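Ketosynthase (Streptomyces sp. MSC090213JE08, PDB 6KXD) probably catalyses the decarboxylative condensation of an acyl chain with malonyl-ACP to a 3-oxoacyl-ACP, as the ketosynthase of the ishigamide ketosynthase/chain length factor. Local coordinates at residues A[324-329]-A[356-361]; A[295-300]-A[386-391]. All coordinates share one frame; numbering follows the deposited sequence.

Interaction 1: residues A[324-329]-A[356-361]; sequences PPRTVA and GFIPPT
Ile358 and Arg326 meet because chi2 of Ile358 is extended (175°), which carries CD1 out to the guanidinium, and Thr361 meets Ala329 because its chi1 (-45°) sets OG1 anti to its own carbonyl carbon, beside the backbone N. The Ile358 methyl sits over the centre of one guanidinium face, with CD1 3.5 Å from Arg326 CZ and roughly equidistant from the surrounding nitrogens. The two side chains cross at about a right angle, and the flat charged group rests on an alkyl tip without a polar bond between them. The other branch of the same isoleucine turns to the valine: Ile358 CG2 lies 3.6 Å from Val328 CG1. Val328 also faces the carbonyl of Pro359, whose O is 3.5 Å from Val328 CB and about as close to both methyls. This oxygen is buried here and has no hydrogen-bond partner in the model, which is likely to carry some polar cost. At the far end, Ala329 N donates to Thr361 OG1 over 3.0 Å with an N-H...O angle of 152°, the one hydrogen bond that crosses between the two segments. The hydroxyl has a second bond, to Val375 O, and thus links two pieces of backbone. Beside it, Thr361 CG2 touches Ala329 CB at 4.0 Å. The contact belongs to the C-terminal half of the thiolase-like fold, where 356-361 passes over the Val328 face of strand 326-328. That strand closes a beta-alpha-beta unit with strand 297-299 and helix 306-320: Val328 and Ile358 both touch Phe297 of the neighbouring strand, whereas Thr327, directed away from 356-361, packs on Ile316 of the helix.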
ATOM      1  N   PRO A 324      27.434  17.001  -3.055  1.00 58.43           N
ATOM      2  CA  PRO A 324      26.015  16.776  -3.317  1.00 64.79           C
ATOM      3  C   PRO A 324      25.207  18.072  -3.283  1.00 63.14           C
ATOM      4  O   PRO A 324      25.658  19.085  -2.756  1.00 59.64           O
ATOM      5  CB  PRO A 324      25.598  15.848  -2.166  1.00 61.70           C
ATOM      6  CG  PRO A 324      26.526  16.246  -1.036  1.00 60.97           C
ATOM      7  CD  PRO A 324      27.847  16.501  -1.733  1.00 56.32           C
ATOM      8  N   PRO A 325      23.958  18.086  -3.792  1.00 67.18           N
ATOM      9  CA  PRO A 325      23.140  19.292  -3.729  1.00 59.11           C
ATOM     10  C   PRO A 325      22.741  19.530  -2.271  1.00 59.96           C
ATOM     11  O   PRO A 325      22.943  18.661  -1.389  1.00 52.24           O
ATOM     12  CB  PRO A 325      21.940  18.978  -4.630  1.00 66.31           C
ATOM     13  CG  PRO A 325      21.816  17.472  -4.527  1.00 69.26           C
ATOM     14  CD  PRO A 325      23.233  16.946  -4.384  1.00 66.20           C
ATOM     15  N   ARG A 326      22.197  20.719  -2.023  1.00 54.34           N
ATOM     16  CA  ARG A 326      21.623  21.028  -0.745  1.00 50.04           C
ATOM     17  C   ARG A 326      20.574  19.964  -0.418  1.00 50.63           C
ATOM     18  O   ARG A 326      19.804  19.594  -1.282  1.00 49.36           O
ATOM     19  CB  ARG A 326      20.984  22.419  -0.766  1.00 54.10           C
ATOM     20  CG  ARG A 326      22.014  23.533  -0.640  1.00 59.03           C
ATOM     21  CD  ARG A 326      21.477  24.899  -0.985  1.00 66.80           C
ATOM     22  NE  ARG A 326      21.261  25.062  -2.409  1.00 70.11           N
ATOM     23  CZ  ARG A 326      20.977  26.227  -2.981  1.00 79.61           C
ATOM     24  NH1 ARG A 326      20.966  27.325  -2.241  1.00 74.45           N
ATOM     25  NH2 ARG A 326      20.704  26.292  -4.275  1.00 78.49           N
ATOM     26  N   THR A 327      20.578  19.513   0.827  1.00 50.76           N
ATOM     27  CA  THR A 327      19.811  18.397   1.274  1.00 51.81           C
ATOM     28  C   THR A 327      19.092  18.831   2.553  1.00 47.48           C
ATOM     29  O   THR A 327      19.681  18.988   3.590  1.00 52.73           O
ATOM     30  CB  THR A 327      20.708  17.162   1.448  1.00 45.56           C
ATOM     31  OG1 THR A 327      21.238  16.826   0.169  1.00 46.55           O
ATOM     32  CG2 THR A 327      19.981  15.989   2.070  1.00 53.87           C
ATOM     33  N   VAL A 328      17.774  18.960   2.452  1.00 47.29           N
ATOM     34  CA  VAL A 328      16.951  19.483   3.493  1.00 44.90           C
ATOM     35  C   VAL A 328      15.955  18.422   3.964  1.00 52.81           C
ATOM     36  O   VAL A 328      15.594  17.515   3.206  1.00 51.53           O
ATOM     37  CB  VAL A 328      16.210  20.737   2.997  1.00 47.29           C
ATOM     38  CG1 VAL A 328      17.166  21.687   2.302  1.00 49.84           C
ATOM     39  CG2 VAL A 328      15.035  20.410   2.088  1.00 46.27           C
ATOM     40  N   ALA A 329      15.517  18.583   5.209  1.00 49.12           N
ATOM     41  CA  ALA A 329      14.640  17.654   5.901  1.00 47.25           C
ATOM     42  C   ALA A 329      13.377  18.382   6.393  1.00 51.32           C
ATOM     43  O   ALA A 329      13.328  18.909   7.483  1.00 45.07           O
ATOM     44  CB  ALA A 329      15.381  16.975   7.017  1.00 47.44           C
ATOM     45  N   GLY A 356      10.257  29.138  -6.069  1.00 61.02           N
ATOM     46  CA  GLY A 356      11.682  29.443  -6.119  1.00 59.25           C
ATOM     47  C   GLY A 356      12.268  29.561  -4.721  1.00 64.92           C
ATOM     48  O   GLY A 356      13.008  30.488  -4.426  1.00 59.48           O
ATOM     49  N   PHE A 357      11.948  28.594  -3.851  1.00 61.31           N
ATOM     50  CA  PHE A 357      12.562  28.526  -2.523  1.00 59.75           C
ATOM     51  C   PHE A 357      12.956  27.091  -2.156  1.00 60.55           C
ATOM     52  O   PHE A 357      12.524  26.132  -2.767  1.00 59.31           O
ATOM     53  CB  PHE A 357      11.630  29.094  -1.463  1.00 60.12           C
ATOM     54  CG  PHE A 357      10.520  28.176  -1.034  1.00 59.71           C
ATOM     55  CD1 PHE A 357      10.682  27.329   0.050  1.00 54.82           C
ATOM     56  CD2 PHE A 357       9.299  28.202  -1.683  1.00 60.70           C
ATOM     57  CE1 PHE A 357       9.645  26.509   0.460  1.00 56.28           C
ATOM     58  CE2 PHE A 357       8.257  27.394  -1.256  1.00 53.81           C
ATOM     59  CZ  PHE A 357       8.441  26.536  -0.200  1.00 54.25           C
ATOM     60  N   ILE A 358      13.802  26.995  -1.130  1.00 58.49           N
ATOM     61  CA  ILE A 358      14.230  25.756  -0.567  1.00 54.42           C
ATOM     62  C   ILE A 358      13.875  25.812   0.906  1.00 56.84           C
ATOM     63  O   ILE A 358      14.359  26.683   1.640  1.00 59.72           O
ATOM     64  CB  ILE A 358      15.731  25.495  -0.776  1.00 54.18           C
ATOM     65  CG1 ILE A 358      16.130  25.498  -2.247  1.00 52.76           C
ATOM     66  CG2 ILE A 358      16.121  24.185  -0.103  1.00 58.74           C
ATOM     67  CD1 ILE A 358      17.618  25.370  -2.433  1.00 53.74           C
ATOM     68  N   PRO A 359      12.986  24.909   1.378  1.00 54.89           N
ATOM     69  CA  PRO A 359      12.507  24.962   2.743  1.00 49.05           C
ATOM     70  C   PRO A 359      13.649  24.521   3.636  1.00 54.31           C
ATOM     71  O   PRO A 359      14.521  23.768   3.186  1.00 54.17           O
ATOM     72  CB  PRO A 359      11.342  23.971   2.769  1.00 54.08           C
ATOM     73  CG  PRO A 359      11.697  22.969   1.699  1.00 54.29           C
ATOM     74  CD  PRO A 359      12.398  23.785   0.633  1.00 55.01           C
ATOM     75  N   PRO A 360      13.654  24.970   4.908  1.00 50.58           N
ATOM     76  CA  PRO A 360      14.782  24.727   5.803  1.00 56.16           C
ATOM     77  C   PRO A 360      14.731  23.409   6.571  1.00 53.48           C
ATOM     78  O   PRO A 360      13.639  22.883   6.848  1.00 50.74           O
ATOM     79  CB  PRO A 360      14.668  25.840   6.856  1.00 51.38           C
ATOM     80  CG  PRO A 360      13.182  26.146   6.901  1.00 51.49           C
ATOM     81  CD  PRO A 360      12.614  25.802   5.533  1.00 54.56           C
ATOM     82  N   THR A 361      15.926  22.951   6.963  1.00 53.66           N
ATOM     83  CA  THR A 361      16.083  22.025   8.057  1.00 51.66           C
ATOM     84  C   THR A 361      16.207  22.846   9.346  1.00 56.16           C
ATOM     85  O   THR A 361      17.265  23.455   9.595  1.00 56.06           O
ATOM     86  CB  THR A 361      17.307  21.123   7.854  1.00 49.62           C
ATOM     87  OG1 THR A 361      17.312  20.659   6.508  1.00 52.81           O
ATOM     88  CG2 THR A 361      17.345  19.988   8.853  1.00 55.27           C
TER

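Interaction 2: residues A[295-300]-A[386-391]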
ATOM      1  N   ILE A 295      20.176  18.568 -10.287  1.00 63.46           N
ATOM      2  CA  ILE A 295      19.336  18.560  -9.082  1.00 58.98           C
ATOM      3  C   ILE A 295      19.660  19.790  -8.221  1.00 52.83           C
ATOM      4  O   ILE A 295      20.782  19.982  -7.763  1.00 49.95           O
ATOM      5  CB  ILE A 295      19.492  17.248  -8.294  1.00 54.55           C
ATOM      6  CG1 ILE A 295      19.046  16.032  -9.121  1.00 52.94           C
ATOM      7  CG2 ILE A 295      18.775  17.370  -6.952  1.00 55.35           C
ATOM      8  CD1 ILE A 295      17.602  16.052  -9.578  1.00 52.86           C
ATOM      9  N   ASP A 296      18.633  20.608  -7.971  1.00 57.62           N
ATOM     10  CA  ASP A 296      18.780  21.851  -7.232  1.00 55.28           C
ATOM     11  C   ASP A 296      18.818  21.584  -5.736  1.00 58.64           C
ATOM     12  O   ASP A 296      19.610  22.182  -5.043  1.00 60.41           O
ATOM     13  CB  ASP A 296      17.704  22.840  -7.668  1.00 59.12           C
ATOM     14  CG  ASP A 296      17.957  23.192  -9.120  1.00 61.07           C
ATOM     15  OD1 ASP A 296      19.137  23.482  -9.433  1.00 64.81           O
ATOM     16  OD2 ASP A 296      17.026  23.061  -9.937  1.00 57.45           O
ATOM     17  N   PHE A 297      17.950  20.699  -5.234  1.00 56.54           N
ATOM     18  CA  PHE A 297      18.085  20.219  -3.868  1.00 53.66           C
ATOM     19  C   PHE A 297      17.389  18.854  -3.735  1.00 47.49           C
ATOM     20  O   PHE A 297      16.593  18.455  -4.567  1.00 51.85           O
ATOM     21  CB  PHE A 297      17.593  21.246  -2.834  1.00 53.68           C
ATOM     22  CG  PHE A 297      16.099  21.377  -2.673  1.00 49.72           C
ATOM     23  CD1 PHE A 297      15.363  22.159  -3.545  1.00 53.72           C
ATOM     24  CD2 PHE A 297      15.425  20.669  -1.689  1.00 53.81           C
ATOM     25  CE1 PHE A 297      13.989  22.271  -3.405  1.00 54.89           C
ATOM     26  CE2 PHE A 297      14.047  20.757  -1.563  1.00 51.14           C
ATOM     27  CZ  PHE A 297      13.335  21.583  -2.401  1.00 58.95           C
ATOM     28  N   ILE A 298      17.781  18.150  -2.684  1.00 55.83           N
ATOM     29  CA  ILE A 298      17.172  16.928  -2.249  1.00 51.08           C
ATOM     30  C   ILE A 298      16.312  17.271  -1.052  1.00 45.27           C
ATOM     31  O   ILE A 298      16.798  17.901  -0.093  1.00 50.58           O
ATOM     32  CB  ILE A 298      18.249  15.892  -1.896  1.00 45.96           C
ATOM     33  CG1 ILE A 298      19.138  15.604  -3.101  1.00 47.39           C
ATOM     34  CG2 ILE A 298      17.609  14.639  -1.296  1.00 48.87           C
ATOM     35  CD1 ILE A 298      20.472  14.965  -2.771  1.00 48.70           C
ATOM     36  N   SER A 299      15.039  16.874  -1.119  1.00 47.32           N
ATOM     37  CA  SER A 299      14.182  16.753   0.040  1.00 45.30           C
ATOM     38  C   SER A 299      14.431  15.356   0.629  1.00 47.94           C
ATOM     39  O   SER A 299      14.012  14.325   0.054  1.00 45.34           O
ATOM     40  CB  SER A 299      12.721  16.943  -0.317  1.00 44.69           C
ATOM     41  OG  SER A 299      11.887  16.571   0.776  1.00 48.52           O
ATOM     42  N   ALA A 300      15.177  15.331   1.727  1.00 44.43           N
ATOM     43  CA  ALA A 300      15.685  14.142   2.341  1.00 46.28           C
ATOM     44  C   ALA A 300      14.561  13.419   3.078  1.00 48.40           C
ATOM     45  O   ALA A 300      13.622  14.048   3.515  1.00 44.63           O
ATOM     46  CB  ALA A 300      16.804  14.482   3.282  1.00 44.23           C
ATOM     47  N   ARG A 386      14.726  24.330 -10.225  1.00 60.15           N
ATOM     48  CA  ARG A 386      14.103  23.813 -11.429  1.00 63.85           C
ATOM     49  C   ARG A 386      13.784  22.309 -11.268  1.00 55.58           C
ATOM     50  O   ARG A 386      12.808  21.858 -11.825  1.00 54.23           O
ATOM     51  CB  ARG A 386      14.992  24.075 -12.653  1.00 72.80           C
ATOM     52  CG  ARG A 386      15.229  25.547 -12.985  1.00 81.23           C
ATOM     53  CD  ARG A 386      16.534  25.752 -13.750  1.00 91.26           C
ATOM     54  NE  ARG A 386      17.721  25.419 -12.948  1.00102.09           N
ATOM     55  CZ  ARG A 386      18.931  25.135 -13.436  1.00100.50           C
ATOM     56  NH1 ARG A 386      19.171  25.260 -14.731  1.00 91.93           N
ATOM     57  NH2 ARG A 386      19.897  24.715 -12.632  1.00 93.80           N
ATOM     58  N   ILE A 387      14.635  21.559 -10.552  1.00 60.31           N
ATOM     59  CA  ILE A 387      14.525  20.098 -10.452  1.00 59.01           C
ATOM     60  C   ILE A 387      14.831  19.704  -9.008  1.00 56.61           C
ATOM     61  O   ILE A 387      15.829  20.153  -8.426  1.00 57.69           O
ATOM     62  CB  ILE A 387      15.447  19.400 -11.479  1.00 58.83           C
ATOM     63  CG1 ILE A 387      15.156  19.883 -12.906  1.00 55.83           C
ATOM     64  CG2 ILE A 387      15.346  17.878 -11.361  1.00 58.86           C
ATOM     65  CD1 ILE A 387      15.963  19.192 -13.986  1.00 53.73           C
ATOM     66  N   VAL A 388      13.946  18.887  -8.418  1.00 50.56           N
ATOM     67  CA  VAL A 388      14.054  18.535  -7.028  1.00 47.82           C
ATOM     68  C   VAL A 388      13.868  17.018  -6.878  1.00 47.70           C
ATOM     69  O   VAL A 388      13.087  16.414  -7.572  1.00 52.50           O
ATOM     70  CB  VAL A 388      13.046  19.308  -6.166  1.00 51.47           C
ATOM     71  CG1 VAL A 388      13.197  18.966  -4.697  1.00 51.26           C
ATOM     72  CG2 VAL A 388      13.143  20.809  -6.378  1.00 55.40           C
ATOM     73  N   GLN A 389      14.688  16.435  -6.009  1.00 50.10           N
ATOM     74  CA  GLN A 389      14.598  15.034  -5.615  1.00 52.31           C
ATOM     75  C   GLN A 389      13.930  14.957  -4.237  1.00 52.88           C
ATOM     76  O   GLN A 389      14.271  15.654  -3.302  1.00 45.18           O
ATOM     77  CB  GLN A 389      15.985  14.402  -5.665  1.00 49.84           C
ATOM     78  CG  GLN A 389      16.063  13.028  -5.029  1.00 48.91           C
ATOM     79  CD  GLN A 389      17.487  12.527  -5.075  1.00 50.47           C
ATOM     80  OE1 GLN A 389      18.198  12.734  -6.051  1.00 57.33           O
ATOM     81  NE2 GLN A 389      17.913  11.867  -4.021  1.00 48.45           N
ATOM     82  N   ASN A 390      12.918  14.100  -4.141  1.00 43.72           N
ATOM     83  CA  ASN A 390      12.285  13.840  -2.888  1.00 45.88           C
ATOM     84  C   ASN A 390      12.511  12.381  -2.515  1.00 47.44           C
ATOM     85  O   ASN A 390      11.985  11.497  -3.179  1.00 44.34           O
ATOM     86  CB  ASN A 390      10.786  14.107  -2.997  1.00 46.04           C
ATOM     87  CG  ASN A 390      10.029  13.962  -1.698  1.00 50.79           C
ATOM     88  OD1 ASN A 390      10.422  14.548  -0.677  1.00 46.25           O
ATOM     89  ND2 ASN A 390       8.917  13.230  -1.745  1.00 45.85           N
ATOM     90  N   ASN A 391      13.239  12.176  -1.417  1.00 46.00           N
ATOM     91  CA  ASN A 391      13.630  10.917  -0.940  1.00 43.51           C
ATOM     92  C   ASN A 391      12.619  10.396   0.069  1.00 44.92           C
ATOM     93  O   ASN A 391      11.984  11.130   0.832  1.00 40.76           O
ATOM     94  CB  ASN A 391      14.963  10.922  -0.199  1.00 41.45           C
ATOM     95  CG  ASN A 391      16.165  11.118  -1.095  1.00 44.83           C
ATOM     96  OD1 ASN A 391      16.051  11.262  -2.309  1.00 45.57           O
ATOM     97  ND2 ASN A 391      17.336  11.113  -0.484  1.00 45.66           N
TER
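Asp296 grips the start of segment 386-391 where strands 297-299 and 387-391 begin to run side by side as parallel neighbours in the beta sheet of the C-terminal half of the thiolase-like fold, their axes 27° apart. Its CB lies 3.4 Å from Ile387 O, the acceptor of the Asp296 backbone N-H. Beyond CG the carboxylate divides its work. OD2 takes two backbone donors: Arg386 N, which comes from above the carboxylate plane at a short 2.6 Å, and Ile387 N, which meets the anti side at 2.9 Å. OD1 forms a long salt bridge to Arg386 NH2 (3.5 Å), while Arg386 NE pairs with Asp384. An alanine here would probably leave the N-H groups of Arg386 and Ile387 without this acceptor and the Arg386 guanidinium with one carboxylate mate fewer. Further along, backbone bonds alternate between the strands, ending with Asn391 N to Ser299 O at 2.7 Å. On one face Val388 CG1 stands over the Phe297 ring, 3.6 Å from its centroid and 18° off the normal, a CH-pi contact beside helix 341-355. On the other, Ile298 and Gln389 lie side by side, Ile298 against helix 306-320 and Gln389 against helix 274-288; Gln389 NE2 is held by Asn391 OD1 and its OE1 by Tyr320 OH. Back on the Phe297 face, Asn390 ND2 reaches Asn174 OD1 and Ser342 O, and its OD1, lying 2.9 Å from Ser299 OG, accepts that hydroxyl's proton in the carbonyl plane.

Strand 297-299 is the element common to both contacts: it pairs with 387-394 in interaction 2 and, along its other edge, with 326-328 of interaction 1, all three being parallel. The centres lie 8 Å apart, on the same side of the chain's centre. Direct evidence of the join is Val328 O 2.7 Å from Ala300 N, a probable hydrogen bond, with packing of Pro325 against Ile298. Along the chain the order is 295-300, 324-329, 356-361, 386-391, so interaction 2 brackets interaction 1. Helices 306-320 and 341-355 are formed between these segments and pack on opposite faces of strand 297-299, giving the layered alpha/beta build of the C-terminal half.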